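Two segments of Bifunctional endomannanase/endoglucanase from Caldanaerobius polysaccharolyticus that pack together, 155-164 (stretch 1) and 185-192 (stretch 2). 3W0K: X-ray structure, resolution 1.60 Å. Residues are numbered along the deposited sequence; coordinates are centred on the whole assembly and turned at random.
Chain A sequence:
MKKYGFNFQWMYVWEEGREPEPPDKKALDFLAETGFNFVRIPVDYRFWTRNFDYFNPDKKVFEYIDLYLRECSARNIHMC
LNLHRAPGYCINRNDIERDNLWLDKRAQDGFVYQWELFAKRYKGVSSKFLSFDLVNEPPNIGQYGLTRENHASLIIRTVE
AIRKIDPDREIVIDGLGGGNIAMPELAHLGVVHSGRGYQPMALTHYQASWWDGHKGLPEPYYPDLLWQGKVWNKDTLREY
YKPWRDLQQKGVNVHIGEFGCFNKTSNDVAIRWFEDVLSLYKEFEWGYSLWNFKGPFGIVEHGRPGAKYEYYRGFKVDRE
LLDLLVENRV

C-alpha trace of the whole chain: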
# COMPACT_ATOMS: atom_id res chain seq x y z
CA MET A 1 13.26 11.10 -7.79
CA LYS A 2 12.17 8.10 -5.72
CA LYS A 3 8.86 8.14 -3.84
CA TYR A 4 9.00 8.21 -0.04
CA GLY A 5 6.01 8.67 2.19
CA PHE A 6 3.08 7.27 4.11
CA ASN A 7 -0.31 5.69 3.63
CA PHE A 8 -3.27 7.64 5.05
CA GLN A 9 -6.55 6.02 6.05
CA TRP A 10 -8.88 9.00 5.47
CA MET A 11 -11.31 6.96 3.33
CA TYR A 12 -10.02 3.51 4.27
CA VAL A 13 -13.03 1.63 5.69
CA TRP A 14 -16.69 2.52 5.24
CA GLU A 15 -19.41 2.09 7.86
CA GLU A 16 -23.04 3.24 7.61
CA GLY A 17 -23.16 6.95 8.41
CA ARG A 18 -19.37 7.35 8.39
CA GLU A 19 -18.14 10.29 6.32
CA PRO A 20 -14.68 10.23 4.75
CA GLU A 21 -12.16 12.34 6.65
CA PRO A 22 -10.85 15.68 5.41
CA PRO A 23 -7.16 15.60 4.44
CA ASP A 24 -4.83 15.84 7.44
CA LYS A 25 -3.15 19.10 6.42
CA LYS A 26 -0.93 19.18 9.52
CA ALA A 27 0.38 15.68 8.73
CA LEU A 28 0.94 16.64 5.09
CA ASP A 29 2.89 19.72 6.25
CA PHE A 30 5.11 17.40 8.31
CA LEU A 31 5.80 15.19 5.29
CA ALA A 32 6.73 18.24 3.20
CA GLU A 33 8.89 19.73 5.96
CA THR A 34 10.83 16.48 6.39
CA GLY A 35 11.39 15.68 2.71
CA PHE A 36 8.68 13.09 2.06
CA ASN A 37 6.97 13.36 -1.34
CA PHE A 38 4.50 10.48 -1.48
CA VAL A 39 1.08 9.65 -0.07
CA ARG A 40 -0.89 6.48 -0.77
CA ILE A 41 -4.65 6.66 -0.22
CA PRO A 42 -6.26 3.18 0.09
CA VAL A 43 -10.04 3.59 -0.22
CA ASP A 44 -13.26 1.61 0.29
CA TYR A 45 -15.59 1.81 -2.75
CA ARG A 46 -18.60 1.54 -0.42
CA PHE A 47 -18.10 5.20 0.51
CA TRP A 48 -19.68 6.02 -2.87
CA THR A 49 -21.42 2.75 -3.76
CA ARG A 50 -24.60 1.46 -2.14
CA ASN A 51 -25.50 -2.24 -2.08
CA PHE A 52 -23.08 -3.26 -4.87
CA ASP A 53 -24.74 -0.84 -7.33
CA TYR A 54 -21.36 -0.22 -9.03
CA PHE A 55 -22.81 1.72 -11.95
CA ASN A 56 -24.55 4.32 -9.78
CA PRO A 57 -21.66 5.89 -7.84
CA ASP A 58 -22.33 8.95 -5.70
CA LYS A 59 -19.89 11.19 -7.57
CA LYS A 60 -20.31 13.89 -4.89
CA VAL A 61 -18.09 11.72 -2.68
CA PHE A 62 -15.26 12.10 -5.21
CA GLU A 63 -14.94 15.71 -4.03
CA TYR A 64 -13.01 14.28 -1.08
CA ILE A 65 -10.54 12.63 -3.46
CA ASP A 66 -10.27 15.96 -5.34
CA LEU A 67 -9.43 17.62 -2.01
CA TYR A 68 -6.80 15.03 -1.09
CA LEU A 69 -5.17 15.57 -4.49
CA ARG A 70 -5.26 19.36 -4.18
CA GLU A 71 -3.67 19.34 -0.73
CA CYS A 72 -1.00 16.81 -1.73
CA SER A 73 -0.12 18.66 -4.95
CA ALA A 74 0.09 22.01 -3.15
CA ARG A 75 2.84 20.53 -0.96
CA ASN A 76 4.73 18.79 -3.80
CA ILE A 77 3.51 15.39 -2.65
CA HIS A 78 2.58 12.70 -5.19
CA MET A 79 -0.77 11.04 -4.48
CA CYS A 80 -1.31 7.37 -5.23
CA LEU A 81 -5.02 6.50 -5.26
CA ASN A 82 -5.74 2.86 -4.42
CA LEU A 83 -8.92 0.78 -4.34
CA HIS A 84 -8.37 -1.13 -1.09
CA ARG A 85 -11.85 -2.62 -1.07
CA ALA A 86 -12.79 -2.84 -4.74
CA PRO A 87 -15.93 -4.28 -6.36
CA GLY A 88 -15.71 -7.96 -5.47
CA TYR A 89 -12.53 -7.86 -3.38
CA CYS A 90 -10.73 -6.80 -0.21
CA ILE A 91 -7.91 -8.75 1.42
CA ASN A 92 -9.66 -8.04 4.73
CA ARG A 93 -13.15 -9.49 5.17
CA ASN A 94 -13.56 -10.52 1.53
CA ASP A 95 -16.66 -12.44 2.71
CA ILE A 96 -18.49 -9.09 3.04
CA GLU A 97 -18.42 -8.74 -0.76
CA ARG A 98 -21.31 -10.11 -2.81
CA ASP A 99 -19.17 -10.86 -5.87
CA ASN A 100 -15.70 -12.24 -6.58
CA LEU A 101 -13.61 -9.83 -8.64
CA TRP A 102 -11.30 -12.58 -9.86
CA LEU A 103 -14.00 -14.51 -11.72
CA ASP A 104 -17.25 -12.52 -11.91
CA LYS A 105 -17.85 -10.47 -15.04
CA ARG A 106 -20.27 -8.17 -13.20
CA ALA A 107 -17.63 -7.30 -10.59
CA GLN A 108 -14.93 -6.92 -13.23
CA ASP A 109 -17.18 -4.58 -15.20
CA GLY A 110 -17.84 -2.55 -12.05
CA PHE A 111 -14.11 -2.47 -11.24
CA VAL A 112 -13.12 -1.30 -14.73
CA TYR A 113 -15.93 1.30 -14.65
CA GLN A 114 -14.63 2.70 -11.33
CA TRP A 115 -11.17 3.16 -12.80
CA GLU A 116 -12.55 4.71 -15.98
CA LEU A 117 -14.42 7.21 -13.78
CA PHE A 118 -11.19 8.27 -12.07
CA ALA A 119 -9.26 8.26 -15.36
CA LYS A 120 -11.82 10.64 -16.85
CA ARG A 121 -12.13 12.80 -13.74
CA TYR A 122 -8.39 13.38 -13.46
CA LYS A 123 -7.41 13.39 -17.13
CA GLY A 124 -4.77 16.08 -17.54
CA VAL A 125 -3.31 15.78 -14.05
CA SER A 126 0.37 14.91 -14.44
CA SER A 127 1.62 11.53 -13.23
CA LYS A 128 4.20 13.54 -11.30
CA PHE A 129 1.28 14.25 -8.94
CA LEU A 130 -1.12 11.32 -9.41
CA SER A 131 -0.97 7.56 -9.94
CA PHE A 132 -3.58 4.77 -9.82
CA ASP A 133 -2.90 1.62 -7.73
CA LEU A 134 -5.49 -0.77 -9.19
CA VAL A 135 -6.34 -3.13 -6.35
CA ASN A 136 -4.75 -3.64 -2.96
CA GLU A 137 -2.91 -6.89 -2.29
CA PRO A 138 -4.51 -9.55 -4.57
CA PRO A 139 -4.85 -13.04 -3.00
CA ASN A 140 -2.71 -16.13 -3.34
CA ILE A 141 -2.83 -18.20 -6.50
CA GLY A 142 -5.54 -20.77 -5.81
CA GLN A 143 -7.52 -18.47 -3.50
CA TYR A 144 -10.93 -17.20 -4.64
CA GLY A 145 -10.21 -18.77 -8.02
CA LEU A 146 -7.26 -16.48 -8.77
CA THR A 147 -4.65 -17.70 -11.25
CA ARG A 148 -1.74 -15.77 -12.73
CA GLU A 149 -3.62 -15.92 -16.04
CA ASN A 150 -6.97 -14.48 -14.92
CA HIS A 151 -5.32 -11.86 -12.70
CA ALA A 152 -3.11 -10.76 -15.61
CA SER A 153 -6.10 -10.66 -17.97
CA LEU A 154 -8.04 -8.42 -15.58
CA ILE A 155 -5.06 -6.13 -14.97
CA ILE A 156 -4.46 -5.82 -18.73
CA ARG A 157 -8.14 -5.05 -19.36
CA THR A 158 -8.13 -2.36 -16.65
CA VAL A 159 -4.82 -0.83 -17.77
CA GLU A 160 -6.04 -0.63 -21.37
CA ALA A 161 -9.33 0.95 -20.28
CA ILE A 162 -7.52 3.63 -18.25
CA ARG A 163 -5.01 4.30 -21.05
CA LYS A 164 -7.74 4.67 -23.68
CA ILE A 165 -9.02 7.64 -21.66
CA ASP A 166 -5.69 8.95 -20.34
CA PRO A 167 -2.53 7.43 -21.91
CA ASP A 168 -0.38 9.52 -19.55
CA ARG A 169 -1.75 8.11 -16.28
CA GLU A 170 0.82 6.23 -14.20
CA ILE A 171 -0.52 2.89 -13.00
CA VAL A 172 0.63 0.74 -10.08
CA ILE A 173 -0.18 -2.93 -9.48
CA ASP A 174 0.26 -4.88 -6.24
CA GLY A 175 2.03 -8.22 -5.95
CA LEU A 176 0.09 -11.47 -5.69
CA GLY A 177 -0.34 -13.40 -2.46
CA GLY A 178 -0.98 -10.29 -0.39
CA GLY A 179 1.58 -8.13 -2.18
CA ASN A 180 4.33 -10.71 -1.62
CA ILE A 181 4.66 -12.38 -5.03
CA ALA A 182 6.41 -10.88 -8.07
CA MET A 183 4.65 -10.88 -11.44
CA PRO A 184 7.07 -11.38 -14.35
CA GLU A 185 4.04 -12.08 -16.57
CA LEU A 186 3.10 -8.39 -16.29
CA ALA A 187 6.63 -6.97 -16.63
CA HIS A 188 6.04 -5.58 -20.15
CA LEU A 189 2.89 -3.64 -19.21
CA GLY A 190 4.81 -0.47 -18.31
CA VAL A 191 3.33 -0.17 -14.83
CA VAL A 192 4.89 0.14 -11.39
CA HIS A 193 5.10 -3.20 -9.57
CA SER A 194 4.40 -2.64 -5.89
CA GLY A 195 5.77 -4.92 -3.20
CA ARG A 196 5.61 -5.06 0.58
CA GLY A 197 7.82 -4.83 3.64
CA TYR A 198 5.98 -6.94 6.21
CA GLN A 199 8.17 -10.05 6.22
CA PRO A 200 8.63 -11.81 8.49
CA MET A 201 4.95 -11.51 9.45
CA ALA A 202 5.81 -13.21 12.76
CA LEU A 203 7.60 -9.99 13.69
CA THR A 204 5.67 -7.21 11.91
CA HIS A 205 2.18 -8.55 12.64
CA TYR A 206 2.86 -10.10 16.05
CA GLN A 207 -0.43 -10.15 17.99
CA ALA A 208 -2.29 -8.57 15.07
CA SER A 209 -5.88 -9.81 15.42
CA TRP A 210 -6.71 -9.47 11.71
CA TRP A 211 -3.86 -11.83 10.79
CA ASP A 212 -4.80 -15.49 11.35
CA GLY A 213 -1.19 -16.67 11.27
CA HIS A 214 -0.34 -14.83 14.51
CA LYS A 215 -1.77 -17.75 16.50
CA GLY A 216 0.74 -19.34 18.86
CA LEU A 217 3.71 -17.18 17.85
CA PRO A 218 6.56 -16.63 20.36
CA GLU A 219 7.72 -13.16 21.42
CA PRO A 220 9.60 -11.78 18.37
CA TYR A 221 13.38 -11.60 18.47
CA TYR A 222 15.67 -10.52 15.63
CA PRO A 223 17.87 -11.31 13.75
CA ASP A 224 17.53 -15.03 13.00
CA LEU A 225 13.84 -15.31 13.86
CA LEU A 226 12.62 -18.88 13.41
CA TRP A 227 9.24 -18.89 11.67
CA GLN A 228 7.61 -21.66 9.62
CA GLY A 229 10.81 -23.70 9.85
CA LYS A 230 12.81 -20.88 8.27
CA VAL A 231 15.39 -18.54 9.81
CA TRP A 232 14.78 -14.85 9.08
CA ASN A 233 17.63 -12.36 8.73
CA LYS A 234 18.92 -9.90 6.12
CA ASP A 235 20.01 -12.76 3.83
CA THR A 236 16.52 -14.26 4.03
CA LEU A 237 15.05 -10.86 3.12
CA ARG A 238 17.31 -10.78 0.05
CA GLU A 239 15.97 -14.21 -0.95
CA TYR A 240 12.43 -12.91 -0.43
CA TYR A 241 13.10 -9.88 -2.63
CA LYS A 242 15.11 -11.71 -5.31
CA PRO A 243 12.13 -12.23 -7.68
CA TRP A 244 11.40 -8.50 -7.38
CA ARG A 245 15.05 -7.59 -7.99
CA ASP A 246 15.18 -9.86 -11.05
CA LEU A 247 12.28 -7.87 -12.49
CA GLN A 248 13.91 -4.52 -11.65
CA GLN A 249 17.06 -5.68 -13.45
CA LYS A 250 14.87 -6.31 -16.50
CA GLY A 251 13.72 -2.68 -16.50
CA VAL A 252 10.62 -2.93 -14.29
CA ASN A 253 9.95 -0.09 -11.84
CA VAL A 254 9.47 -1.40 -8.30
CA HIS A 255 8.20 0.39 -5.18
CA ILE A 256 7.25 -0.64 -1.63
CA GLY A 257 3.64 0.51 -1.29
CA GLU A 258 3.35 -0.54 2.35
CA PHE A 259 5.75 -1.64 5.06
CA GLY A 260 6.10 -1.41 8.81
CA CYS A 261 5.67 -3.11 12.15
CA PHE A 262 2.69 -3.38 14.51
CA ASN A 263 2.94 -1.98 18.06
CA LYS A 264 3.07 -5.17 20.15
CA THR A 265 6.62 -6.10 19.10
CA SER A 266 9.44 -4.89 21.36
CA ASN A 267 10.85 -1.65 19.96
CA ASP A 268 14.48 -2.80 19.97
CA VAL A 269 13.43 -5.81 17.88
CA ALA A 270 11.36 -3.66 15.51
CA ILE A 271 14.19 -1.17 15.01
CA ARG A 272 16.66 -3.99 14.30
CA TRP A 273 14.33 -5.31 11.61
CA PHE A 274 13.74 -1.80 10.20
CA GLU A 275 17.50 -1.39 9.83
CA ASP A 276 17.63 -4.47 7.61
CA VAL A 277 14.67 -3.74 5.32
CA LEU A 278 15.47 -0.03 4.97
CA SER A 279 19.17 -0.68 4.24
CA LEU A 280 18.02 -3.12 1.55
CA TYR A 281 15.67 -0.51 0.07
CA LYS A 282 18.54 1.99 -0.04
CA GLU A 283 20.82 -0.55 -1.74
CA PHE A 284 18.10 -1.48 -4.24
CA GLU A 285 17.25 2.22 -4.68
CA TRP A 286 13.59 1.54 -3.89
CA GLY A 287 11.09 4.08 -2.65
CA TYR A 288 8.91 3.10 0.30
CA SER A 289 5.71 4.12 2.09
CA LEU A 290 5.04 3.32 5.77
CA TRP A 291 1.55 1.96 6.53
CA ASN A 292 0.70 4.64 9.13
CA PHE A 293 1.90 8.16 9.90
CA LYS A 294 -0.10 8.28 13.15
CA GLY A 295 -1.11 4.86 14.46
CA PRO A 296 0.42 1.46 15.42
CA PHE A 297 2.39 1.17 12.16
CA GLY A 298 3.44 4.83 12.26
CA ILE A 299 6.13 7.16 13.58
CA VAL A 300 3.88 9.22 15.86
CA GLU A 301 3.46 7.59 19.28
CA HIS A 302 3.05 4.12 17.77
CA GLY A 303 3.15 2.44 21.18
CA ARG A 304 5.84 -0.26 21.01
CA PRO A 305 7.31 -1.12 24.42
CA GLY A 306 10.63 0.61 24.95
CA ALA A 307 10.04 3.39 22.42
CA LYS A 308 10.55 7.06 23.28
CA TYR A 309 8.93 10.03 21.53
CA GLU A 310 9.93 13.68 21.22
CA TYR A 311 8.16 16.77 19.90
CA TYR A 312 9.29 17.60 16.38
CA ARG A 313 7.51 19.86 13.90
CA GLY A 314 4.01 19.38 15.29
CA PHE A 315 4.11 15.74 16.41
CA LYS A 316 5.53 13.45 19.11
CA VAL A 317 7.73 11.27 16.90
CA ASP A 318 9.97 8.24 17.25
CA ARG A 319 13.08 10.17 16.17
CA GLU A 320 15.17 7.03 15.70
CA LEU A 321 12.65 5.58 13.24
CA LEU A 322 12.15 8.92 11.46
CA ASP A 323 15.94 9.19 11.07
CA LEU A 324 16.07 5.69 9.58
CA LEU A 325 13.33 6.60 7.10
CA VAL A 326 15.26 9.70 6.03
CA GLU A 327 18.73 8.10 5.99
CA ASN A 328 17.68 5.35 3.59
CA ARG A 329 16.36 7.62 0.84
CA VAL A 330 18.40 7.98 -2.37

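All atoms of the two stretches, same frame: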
# COMPACT_ATOMS: atom_id res chain seq x y z
N ILE A 155 -5.95 -7.28 -15.07
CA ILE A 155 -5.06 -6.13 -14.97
C ILE A 155 -4.88 -5.48 -16.35
O ILE A 155 -4.98 -4.27 -16.49
CB ILE A 155 -3.69 -6.53 -14.38
CG1 ILE A 155 -3.87 -6.99 -12.92
CG2 ILE A 155 -2.70 -5.37 -14.46
CD1 ILE A 155 -4.39 -5.92 -11.98
N ILE A 156 -4.65 -6.31 -17.36
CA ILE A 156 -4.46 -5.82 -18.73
C ILE A 156 -5.71 -5.10 -19.23
O ILE A 156 -5.62 -4.03 -19.83
CB ILE A 156 -4.04 -6.97 -19.67
CG1 ILE A 156 -2.62 -7.43 -19.32
CG2 ILE A 156 -4.09 -6.51 -21.13
CD1 ILE A 156 -2.21 -8.72 -19.99
N ARG A 157 -6.88 -5.67 -18.94
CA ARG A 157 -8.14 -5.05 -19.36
C ARG A 157 -8.30 -3.68 -18.70
O ARG A 157 -8.66 -2.70 -19.36
CB ARG A 157 -9.34 -5.93 -18.97
CG ARG A 157 -10.66 -5.29 -19.34
CD ARG A 157 -11.87 -6.02 -18.80
NE ARG A 157 -13.08 -5.23 -19.06
CZ ARG A 157 -14.26 -5.43 -18.49
NH1 ARG A 157 -14.43 -6.40 -17.60
NH2 ARG A 157 -15.26 -4.61 -18.77
N THR A 158 -8.00 -3.61 -17.41
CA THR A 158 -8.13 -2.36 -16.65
C THR A 158 -7.13 -1.31 -17.11
O THR A 158 -7.49 -0.14 -17.29
CB THR A 158 -7.98 -2.63 -15.14
OG1 THR A 158 -8.89 -3.67 -14.75
CG2 THR A 158 -8.30 -1.38 -14.34
N VAL A 159 -5.88 -1.72 -17.32
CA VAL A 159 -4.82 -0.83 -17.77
C VAL A 159 -5.16 -0.24 -19.14
O VAL A 159 -4.99 0.96 -19.37
CB VAL A 159 -3.46 -1.56 -17.82
CG1 VAL A 159 -2.43 -0.76 -18.61
CG2 VAL A 159 -2.95 -1.80 -16.40
N GLU A 160 -5.67 -1.09 -20.04
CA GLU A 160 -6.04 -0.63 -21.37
C GLU A 160 -7.22 0.34 -21.33
O GLU A 160 -7.26 1.31 -22.08
CB GLU A 160 -6.34 -1.83 -22.28
CG GLU A 160 -5.10 -2.61 -22.68
CD GLU A 160 -5.38 -3.79 -23.60
OE1 GLU A 160 -6.57 -4.10 -23.85
OE2 GLU A 160 -4.41 -4.41 -24.08
N ALA A 161 -8.16 0.08 -20.42
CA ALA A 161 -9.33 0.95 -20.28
C ALA A 161 -8.92 2.33 -19.77
O ALA A 161 -9.41 3.35 -20.25
CB ALA A 161 -10.34 0.32 -19.34
N ILE A 162 -8.01 2.36 -18.80
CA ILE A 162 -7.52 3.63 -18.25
C ILE A 162 -6.74 4.39 -19.32
O ILE A 162 -6.97 5.59 -19.54
CB ILE A 162 -6.60 3.38 -17.02
CG1 ILE A 162 -7.42 2.85 -15.85
CG2 ILE A 162 -5.86 4.67 -16.63
CD1 ILE A 162 -6.58 2.30 -14.71
N ARG A 163 -5.84 3.69 -20.01
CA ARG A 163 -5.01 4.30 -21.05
C ARG A 163 -5.77 4.81 -22.27
O ARG A 163 -5.30 5.72 -22.95
CB ARG A 163 -3.89 3.36 -21.47
CG ARG A 163 -2.83 3.22 -20.40
CD ARG A 163 -1.72 2.27 -20.79
NE ARG A 163 -0.66 2.26 -19.78
CZ ARG A 163 0.24 1.30 -19.63
NH1 ARG A 163 0.24 0.25 -20.44
NH2 ARG A 163 1.16 1.39 -18.68
N LYS A 164 -6.93 4.22 -22.55
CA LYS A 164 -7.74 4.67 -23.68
C LYS A 164 -8.25 6.08 -23.39
O LYS A 164 -8.37 6.92 -24.29
CB LYS A 164 -8.91 3.72 -23.92
CG LYS A 164 -9.79 4.10 -25.10
CD LYS A 164 -10.84 3.04 -25.38
CE LYS A 164 -11.75 3.46 -26.52
NZ LYS A 164 -12.50 4.71 -26.21
N GLU A 185 5.00 -12.00 -15.47
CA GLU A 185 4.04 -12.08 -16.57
C GLU A 185 3.45 -10.71 -16.93
O GLU A 185 2.88 -10.55 -18.01
CB GLU A 185 2.92 -13.08 -16.25
CG GLU A 185 2.04 -12.73 -15.04
CD GLU A 185 2.61 -13.19 -13.70
OE1 GLU A 185 3.80 -13.56 -13.61
OE2 GLU A 185 1.85 -13.18 -12.71
N LEU A 186 3.61 -9.74 -16.04
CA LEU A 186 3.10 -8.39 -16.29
C LEU A 186 4.22 -7.35 -16.39
O LEU A 186 3.97 -6.15 -16.37
CB LEU A 186 2.10 -7.99 -15.20
CG LEU A 186 0.75 -8.72 -15.21
CD1 LEU A 186 0.01 -8.48 -13.90
CD2 LEU A 186 -0.08 -8.27 -16.40
N ALA A 187 5.45 -7.83 -16.54
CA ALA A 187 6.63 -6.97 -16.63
C ALA A 187 6.62 -5.98 -17.81
O ALA A 187 7.08 -4.85 -17.68
CB ALA A 187 7.89 -7.82 -16.68
N HIS A 188 6.08 -6.41 -18.94
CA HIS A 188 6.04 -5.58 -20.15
C HIS A 188 4.87 -4.60 -20.25
O HIS A 188 4.74 -3.90 -21.25
CB HIS A 188 6.10 -6.47 -21.39
N LEU A 189 4.06 -4.52 -19.20
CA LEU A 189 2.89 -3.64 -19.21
C LEU A 189 3.20 -2.15 -18.98
O LEU A 189 2.34 -1.30 -19.19
CB LEU A 189 1.85 -4.14 -18.21
CG LEU A 189 0.40 -3.66 -18.40
CD1 LEU A 189 -0.07 -3.93 -19.82
CD2 LEU A 189 -0.49 -4.38 -17.39
N GLY A 190 4.42 -1.85 -18.55
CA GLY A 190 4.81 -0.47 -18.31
C GLY A 190 4.13 0.16 -17.11
O GLY A 190 3.78 1.34 -17.13
N VAL A 191 3.95 -0.64 -16.07
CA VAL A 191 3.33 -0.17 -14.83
C VAL A 191 4.29 -0.39 -13.68
O VAL A 191 5.26 -1.14 -13.80
CB VAL A 191 2.01 -0.93 -14.53
CG1 VAL A 191 1.00 -0.71 -15.65
CG2 VAL A 191 2.27 -2.42 -14.33
N VAL A 192 4.05 0.30 -12.57
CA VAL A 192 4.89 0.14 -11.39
C VAL A 192 4.45 -1.12 -10.65
O VAL A 192 3.25 -1.33 -10.45
CB VAL A 192 4.76 1.33 -10.42
CG1 VAL A 192 5.62 1.10 -9.17
CG2 VAL A 192 5.17 2.62 -11.10

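A helix that packs against an irregular segment cannot rely on matched backbone geometry; it commonly offers one stripe of side chains, apolar for most of its length and polar where the partner leaves backbone carbonyls free. The contact between residues 155-164 and 185-192 of this bifunctional endomannanase/endoglucanase illustrates the principle on a small scale, burying 333 Å² in total. Among the helical residues that take part, Ile-155, Val-159 and Arg-163 recur every four residues, linked by the helical hydrogen bonds Val-159 N to Ile-155 O (2.8 Å) and Arg-163 N to Val-159 O (2.9 Å); Ile-156 flanks them.

Along the second segment, Glu-185 stays out of reach, and the contact begins with Leu-186. Its CA-to-CB bond points toward the helix, and its methyls pack against the two isoleucines: CD1 lies 4.2 Å from Ile-155 CG2, and CD2 lies 4.0 Å from Ile-156 CG1. The next two residues, Ala-187 and His-188, make no contact with the helix. The chain then returns, with a backbone hydrogen bond from Leu-189 N to Leu-186 O (3.3 Å) closing the short turn between the two leucines.

Leu-189 is the centre of the interface, with 83 Å² covered by the helix, more than any other residue here. Its CD2 methyl sits among three helical side chains, 3.7 Å from Val-159 CG2, 3.8 Å from Ile-155 CG2 and 4.2 Å from Ile-156 CG1. At these ordinary van der Waals separations, the one methyl group touches side chains spaced over one turn of the helix. The same residue also supplies the polar part of the contact. Its carbonyl accepts two hydrogen bonds from the guanidinium of Arg-163, one from NH1 to Leu-189 O (2.9 Å) and one from NH2 to Leu-189 O (3.0 Å). The oxygen lies at the guanidinium edge, near its plane, where both terminal nitrogens can address it. An extended side chain, with chi2 and chi3 both t, carries the charged group out to this carbonyl.

Gly-190 follows with a positive phi of 70°, a conformation that by itself favours glycine. Its carbonyl oxygen also lies near the guanidinium plane, 3.0 Å from Arg-163 NH2.

Val-191 restores the apolar theme. Its CG1 methyl lies 4.2 Å from Val-159 CG2 and 3.7 Å from Arg-163 NH2, approaching the guanidinium obliquely. Val-192 is out of reach. The contact thus passes from aliphatic packing to carbonyl recognition and back to an apolar side chain, with Leu-189 serving both kinds of interaction.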